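Local coordinates for protein PA1221 (Pseudomonas aeruginosa, PDB 4DG8) that pairs an AMP-binding domain of the ANL clan with a phosphopantetheine attachment region and holds adenosine monophosphate in its pocket, at residues A[264-269]-A[292-296]; A[422-426]-A[457-461]. Residue numbers count along the deposited sequence, not the author numbering.

Contact 1: residues A[264-269]-A[292-296]; sequences FNTLVD and HVRRA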
loop_
_atom_site.group_PDB
_atom_site.type_symbol
_atom_site.label_atom_id
_atom_site.label_comp_id
_atom_site.label_asym_id
_atom_site.label_seq_id
_atom_site.Cartn_x
_atom_site.Cartn_y
_atom_site.Cartn_z
ATOM N N PHE A 264 2.595 -8.746 11.725
ATOM C CA PHE A 264 3.052 -10.127 11.742
ATOM C C PHE A 264 3.792 -10.410 13.055
ATOM O O PHE A 264 3.442 -11.320 13.787
ATOM C CB PHE A 264 3.942 -10.386 10.516
ATOM C CG PHE A 264 4.595 -11.740 10.491
ATOM C CD1 PHE A 264 3.939 -12.842 9.956
ATOM C CD2 PHE A 264 5.881 -11.908 10.986
ATOM C CE1 PHE A 264 4.552 -14.086 9.917
ATOM C CE2 PHE A 264 6.495 -13.146 10.958
ATOM C CZ PHE A 264 5.833 -14.236 10.418
ATOM N N ASN A 265 4.794 -9.602 13.371
ATOM C CA ASN A 265 5.609 -9.828 14.564
ATOM C C ASN A 265 4.763 -9.851 15.845
ATOM O O ASN A 265 4.943 -10.715 16.704
ATOM C CB ASN A 265 6.683 -8.743 14.675
ATOM C CG ASN A 265 7.681 -8.818 13.555
ATOM O OD1 ASN A 265 7.729 -9.815 12.835
ATOM N ND2 ASN A 265 8.501 -7.775 13.403
ATOM N N THR A 266 3.850 -8.890 15.966
ATOM C CA THR A 266 2.959 -8.822 17.117
ATOM C C THR A 266 2.062 -10.051 17.249
ATOM O O THR A 266 1.947 -10.634 18.333
ATOM C CB THR A 266 2.076 -7.568 17.045
ATOM O OG1 THR A 266 2.922 -6.437 16.855
ATOM C CG2 THR A 266 1.292 -7.382 18.334
ATOM N N LEU A 267 1.425 -10.430 16.152
ATOM C CA LEU A 267 0.528 -11.581 16.167
ATOM C C LEU A 267 1.331 -12.807 16.552
ATOM O O LEU A 267 0.875 -13.639 17.332
ATOM C CB LEU A 267 -0.142 -11.774 14.804
ATOM C CG LEU A 267 -1.086 -10.664 14.337
ATOM C CD1 LEU A 267 -1.614 -10.985 12.942
ATOM C CD2 LEU A 267 -2.230 -10.469 15.304
ATOM N N VAL A 268 2.556 -12.894 16.040
ATOM C CA VAL A 268 3.392 -14.047 16.327
ATOM C C VAL A 268 3.855 -14.105 17.778
ATOM O O VAL A 268 3.882 -15.186 18.355
ATOM C CB VAL A 268 4.578 -14.144 15.348
ATOM C CG1 VAL A 268 5.608 -15.154 15.846
ATOM C CG2 VAL A 268 4.066 -14.544 13.978
ATOM N N ASP A 269 4.204 -12.943 18.351
ATOM C CA ASP A 269 4.564 -12.786 19.776
ATOM C C ASP A 269 3.422 -13.208 20.692
ATOM O O ASP A 269 3.621 -13.917 21.684
ATOM C CB ASP A 269 4.811 -11.301 20.126
ATOM C CG ASP A 269 6.182 -10.777 19.688
ATOM O OD1 ASP A 269 7.097 -11.583 19.431
ATOM O OD2 ASP A 269 6.336 -9.532 19.627
ATOM N N HIS A 292 11.071 -13.775 14.431
ATOM C CA HIS A 292 9.616 -13.936 14.355
ATOM C C HIS A 292 9.207 -14.874 13.192
ATOM O O HIS A 292 8.288 -15.676 13.333
ATOM C CB HIS A 292 8.920 -12.566 14.230
ATOM C CG HIS A 292 8.988 -11.738 15.477
ATOM N ND1 HIS A 292 10.060 -10.919 15.778
ATOM C CD2 HIS A 292 8.120 -11.611 16.508
ATOM C CE1 HIS A 292 9.846 -10.328 16.940
ATOM N NE2 HIS A 292 8.678 -10.733 17.405
ATOM N N VAL A 293 9.902 -14.779 12.055
ATOM C CA VAL A 293 9.646 -15.681 10.931
ATOM C C VAL A 293 9.945 -17.115 11.346
ATOM O O VAL A 293 9.195 -18.032 11.002
ATOM C CB VAL A 293 10.467 -15.309 9.664
ATOM C CG1 VAL A 293 10.352 -16.405 8.593
ATOM C CG2 VAL A 293 10.020 -13.969 9.115
ATOM N N ARG A 294 11.037 -17.295 12.087
ATOM C CA ARG A 294 11.418 -18.578 12.665
ATOM C C ARG A 294 10.299 -19.083 13.576
ATOM O O ARG A 294 9.862 -20.235 13.464
ATOM C CB ARG A 294 12.725 -18.460 13.486
ATOM C CG ARG A 294 14.026 -18.701 12.701
ATOM C CD ARG A 294 15.284 -18.576 13.595
ATOM N NE ARG A 294 15.513 -19.760 14.431
ATOM C CZ ARG A 294 16.240 -20.808 14.047
ATOM N NH1 ARG A 294 16.801 -20.804 12.844
ATOM N NH2 ARG A 294 16.406 -21.857 14.848
ATOM N N ARG A 295 9.835 -18.235 14.492
ATOM C CA ARG A 295 8.798 -18.704 15.413
ATOM C C ARG A 295 7.521 -19.146 14.643
ATOM O O ARG A 295 6.920 -20.213 14.918
ATOM C CB ARG A 295 8.494 -17.634 16.464
ATOM C CG ARG A 295 7.685 -18.163 17.625
ATOM C CD ARG A 295 7.417 -17.114 18.713
ATOM N NE ARG A 295 6.571 -17.706 19.748
ATOM C CZ ARG A 295 5.787 -17.013 20.560
ATOM N NH1 ARG A 295 5.762 -15.692 20.490
ATOM N NH2 ARG A 295 5.038 -17.639 21.451
ATOM N N ALA A 296 7.141 -18.339 13.652
ATOM C CA ALA A 296 5.970 -18.649 12.840
ATOM C C ALA A 296 6.134 -19.971 12.083
ATOM O O ALA A 296 5.307 -20.876 12.229
ATOM C CB ALA A 296 5.617 -17.493 11.873
#
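Successive β-α-β crossovers place their helices side by side, and helices 261-270 and 290-299, which flank strand 280-284 in sequence, illustrate how such neighbours interlock. Their short segments cross at 49° with axes 9.6 Å apart, and His292 is the knob, entering a hole formed by Phe264, Asn265, Val268 and Asp269. Its m rotamer lays the imidazole against Asn265, whose CB sits over the ring face, 3.8 Å from the centroid, in a CH-pi contact. Both nitrogens of His292 are engaged: ND1 is hydrogen-bonded to Ser289 OG, while His292 NE2 makes a weak hydrogen bond to Asp269 OD1 at 2.7 Å. Beneath this polar layer, Phe264 in its t rotamer swings its ring across the interface, so that CZ lies 3.6 Å from Ala296 CB; Val268 CG2 approaches that methyl to 3.9 Å. Phe264 also touches Leu281 and Thr283 of the underlying strand. At the exposed margin Arg295, extended, with chi1 to chi3 all t, donates from NH1 to Asp269 O at 3.0 Å.

Contact 2: residues A[422-426]-A[457-461]; sequences VKLNG and VKQLL. With AMP (adenosine monophosphate), chain B.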
loop_
_atom_site.group_PDB
_atom_site.type_symbol
_atom_site.label_atom_id
_atom_site.label_comp_id
_atom_site.label_asym_id
_atom_site.label_seq_id
_atom_site.Cartn_x
_atom_site.Cartn_y
_atom_site.Cartn_z
ATOM N N VAL A 422 11.608 6.926 6.468
ATOM C CA VAL A 422 11.250 5.862 7.396
ATOM C C VAL A 422 9.857 5.334 7.088
ATOM O O VAL A 422 9.073 6.007 6.428
ATOM C CB VAL A 422 11.240 6.379 8.838
ATOM C CG1 VAL A 422 12.609 6.928 9.217
ATOM C CG2 VAL A 422 10.172 7.451 8.986
ATOM N N LYS A 423 9.541 4.135 7.570
ATOM C CA LYS A 423 8.182 3.609 7.427
ATOM C C LYS A 423 7.402 3.789 8.729
ATOM O O LYS A 423 7.772 3.224 9.758
ATOM C CB LYS A 423 8.200 2.124 7.027
ATOM C CG LYS A 423 8.805 1.816 5.644
ATOM C CD LYS A 423 7.909 2.321 4.502
ATOM C CE LYS A 423 6.589 1.524 4.357
ATOM N NZ LYS A 423 6.725 0.229 3.613
ATOM N N LEU A 424 6.321 4.563 8.688
ATOM C CA LEU A 424 5.518 4.787 9.884
ATOM C C LEU A 424 4.090 4.266 9.693
ATOM O O LEU A 424 3.291 4.853 8.962
ATOM C CB LEU A 424 5.511 6.287 10.210
ATOM C CG LEU A 424 4.693 6.826 11.378
ATOM C CD1 LEU A 424 5.023 6.067 12.641
ATOM C CD2 LEU A 424 4.961 8.322 11.558
ATOM N N ASN A 425 3.773 3.167 10.364
ATOM C CA ASN A 425 2.446 2.561 10.265
ATOM C C ASN A 425 1.925 2.467 8.835
ATOM O O ASN A 425 0.818 2.920 8.532
ATOM C CB ASN A 425 1.455 3.274 11.176
ATOM C CG ASN A 425 1.911 3.266 12.609
ATOM O OD1 ASN A 425 2.296 2.219 13.139
ATOM N ND2 ASN A 425 1.919 4.439 13.237
ATOM N N GLY A 426 2.744 1.893 7.961
ATOM C CA GLY A 426 2.346 1.652 6.585
ATOM C C GLY A 426 2.712 2.748 5.604
ATOM O O GLY A 426 2.705 2.519 4.398
ATOM N N VAL A 457 2.484 -0.902 16.972
ATOM C CA VAL A 457 2.436 0.409 16.342
ATOM C C VAL A 457 3.659 1.285 16.606
ATOM O O VAL A 457 4.108 1.438 17.752
ATOM C CB VAL A 457 1.137 1.163 16.713
ATOM C CG1 VAL A 457 1.312 2.668 16.541
ATOM C CG2 VAL A 457 -0.021 0.652 15.874
ATOM N N LYS A 458 4.197 1.845 15.528
ATOM C CA LYS A 458 5.272 2.805 15.638
ATOM C C LYS A 458 4.650 4.131 16.042
ATOM O O LYS A 458 3.636 4.570 15.483
ATOM C CB LYS A 458 6.039 2.955 14.321
ATOM C CG LYS A 458 6.602 1.664 13.742
ATOM C CD LYS A 458 5.910 1.339 12.422
ATOM C CE LYS A 458 6.680 0.309 11.607
ATOM N NZ LYS A 458 6.093 0.161 10.237
ATOM N N GLN A 459 5.255 4.748 17.044
ATOM C CA GLN A 459 4.831 6.033 17.530
ATOM C C GLN A 459 5.927 7.013 17.206
ATOM O O GLN A 459 7.121 6.703 17.310
ATOM C CB GLN A 459 4.576 5.991 19.040
ATOM C CG GLN A 459 3.339 5.196 19.421
ATOM C CD GLN A 459 3.155 5.055 20.925
ATOM O OE1 GLN A 459 4.077 5.292 21.705
ATOM N NE2 GLN A 459 1.956 4.656 21.336
ATOM N N LEU A 460 5.493 8.188 16.776
ATOM C CA LEU A 460 6.365 9.309 16.536
ATOM C C LEU A 460 6.428 10.086 17.844
ATOM O O LEU A 460 5.420 10.242 18.534
ATOM C CB LEU A 460 5.780 10.168 15.424
ATOM C CG LEU A 460 6.681 11.175 14.724
ATOM C CD1 LEU A 460 7.869 10.474 14.078
ATOM C CD2 LEU A 460 5.863 11.933 13.684
ATOM N N LEU A 461 7.623 10.530 18.204
ATOM C CA LEU A 461 7.818 11.344 19.394
ATOM C C LEU A 461 8.535 12.610 18.966
ATOM O O LEU A 461 9.454 12.556 18.151
ATOM C CB LEU A 461 8.651 10.600 20.439
ATOM C CG LEU A 461 8.059 9.328 21.052
ATOM C CD1 LEU A 461 8.956 8.827 22.172
ATOM C CD2 LEU A 461 6.650 9.578 21.564
HETATM P P AMP B . 5.507 1.646 0.197
HETATM O O1P AMP B . 4.674 2.488 1.140
HETATM O O2P AMP B . 5.004 0.258 -0.177
HETATM O O3P AMP B . 5.727 2.485 -1.049
HETATM O "O5'" AMP B . 6.991 1.533 0.755
HETATM C "C5'" AMP B . 8.026 1.014 -0.057
HETATM C "C4'" AMP B . 9.331 0.942 0.688
HETATM O "O4'" AMP B . 9.176 0.140 1.888
HETATM C "C3'" AMP B . 10.476 0.280 -0.057
HETATM O "O3'" AMP B . 11.107 1.155 -0.986
HETATM C "C2'" AMP B . 11.385 -0.181 1.073
HETATM O "O2'" AMP B . 12.145 0.912 1.577
HETATM C "C1'" AMP B . 10.363 -0.592 2.137
HETATM N N9 AMP B . 10.045 -2.038 2.073
HETATM C C8 AMP B . 8.925 -2.556 1.514
HETATM N N7 AMP B . 8.903 -3.909 1.600
HETATM C C5 AMP B . 10.031 -4.296 2.214
HETATM C C6 AMP B . 10.636 -5.595 2.620
HETATM N N6 AMP B . 10.016 -6.762 2.370
HETATM N N1 AMP B . 11.834 -5.571 3.254
HETATM C C2 AMP B . 12.454 -4.398 3.507
HETATM N N3 AMP B . 11.961 -3.189 3.169
HETATM C C4 AMP B . 10.776 -3.061 2.532
#
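Strand 422-424 runs at 110° to strand 457-461, their axes 8.1 Å apart at closest, so the two cross without pairing as a sheet. The first ends in a tight turn: Asn425 (phi/psi 45/52) and Gly426 (93/-17) have the left-handed backbone angles of a type I' turn, closing a hairpin with strand 427-430. At the second position a side chain would collide with the preceding carbonyl oxygen, which calls for glycine. A side chain bridges where the backbones do not: the Asn425 amide accepts from Lys458 N at OD1 (3.1 Å) and donates from ND2 to Lys458 O (2.8 Å), imitating a neighbouring strand. Lys458 itself points toward the hairpin, and its NZ forms a salt bridge with Asp286. Alongside, Leu424 CD1 packs 3.7 Å from Lys458 CB. Lys423, with all four torsions m, curls away to the ligand, its NZ hydrogen-bonding AMP O4' at 3.0 Å and AMP O5' at 3.2 Å as well as Gly285 O; Asp402, Thr312 and Asn307 bind the same AMP. Overall, the hairpin of strands 421-424 and 427-430 abuts strand 457-466, the middle strand of a sheet with 444-454 and 487-490, while Leu460 reaches Leu431 and Leu434 of helix 431-439.

The two contacts come in series along the chain, with centres 19 Å apart and nearest atoms about 6 Å apart, so they do not touch. They share no helix or sheet: residues 264-269 and 292-296 belong to helices packed on the sheet containing strands 256-260, 280-284 and 304-309, in the larger N-terminal part, whereas contact 2 lies in what corresponds to the smaller C-terminal domain of ANL proteins. A common element still joins them. The loop between strand 280-284 and helix 290-299 supplies Ser289 to contact 1, and Gly285 and Asp286 to contact 2. AMP lies close to this junction, so its pocket draws on both parts of the protein.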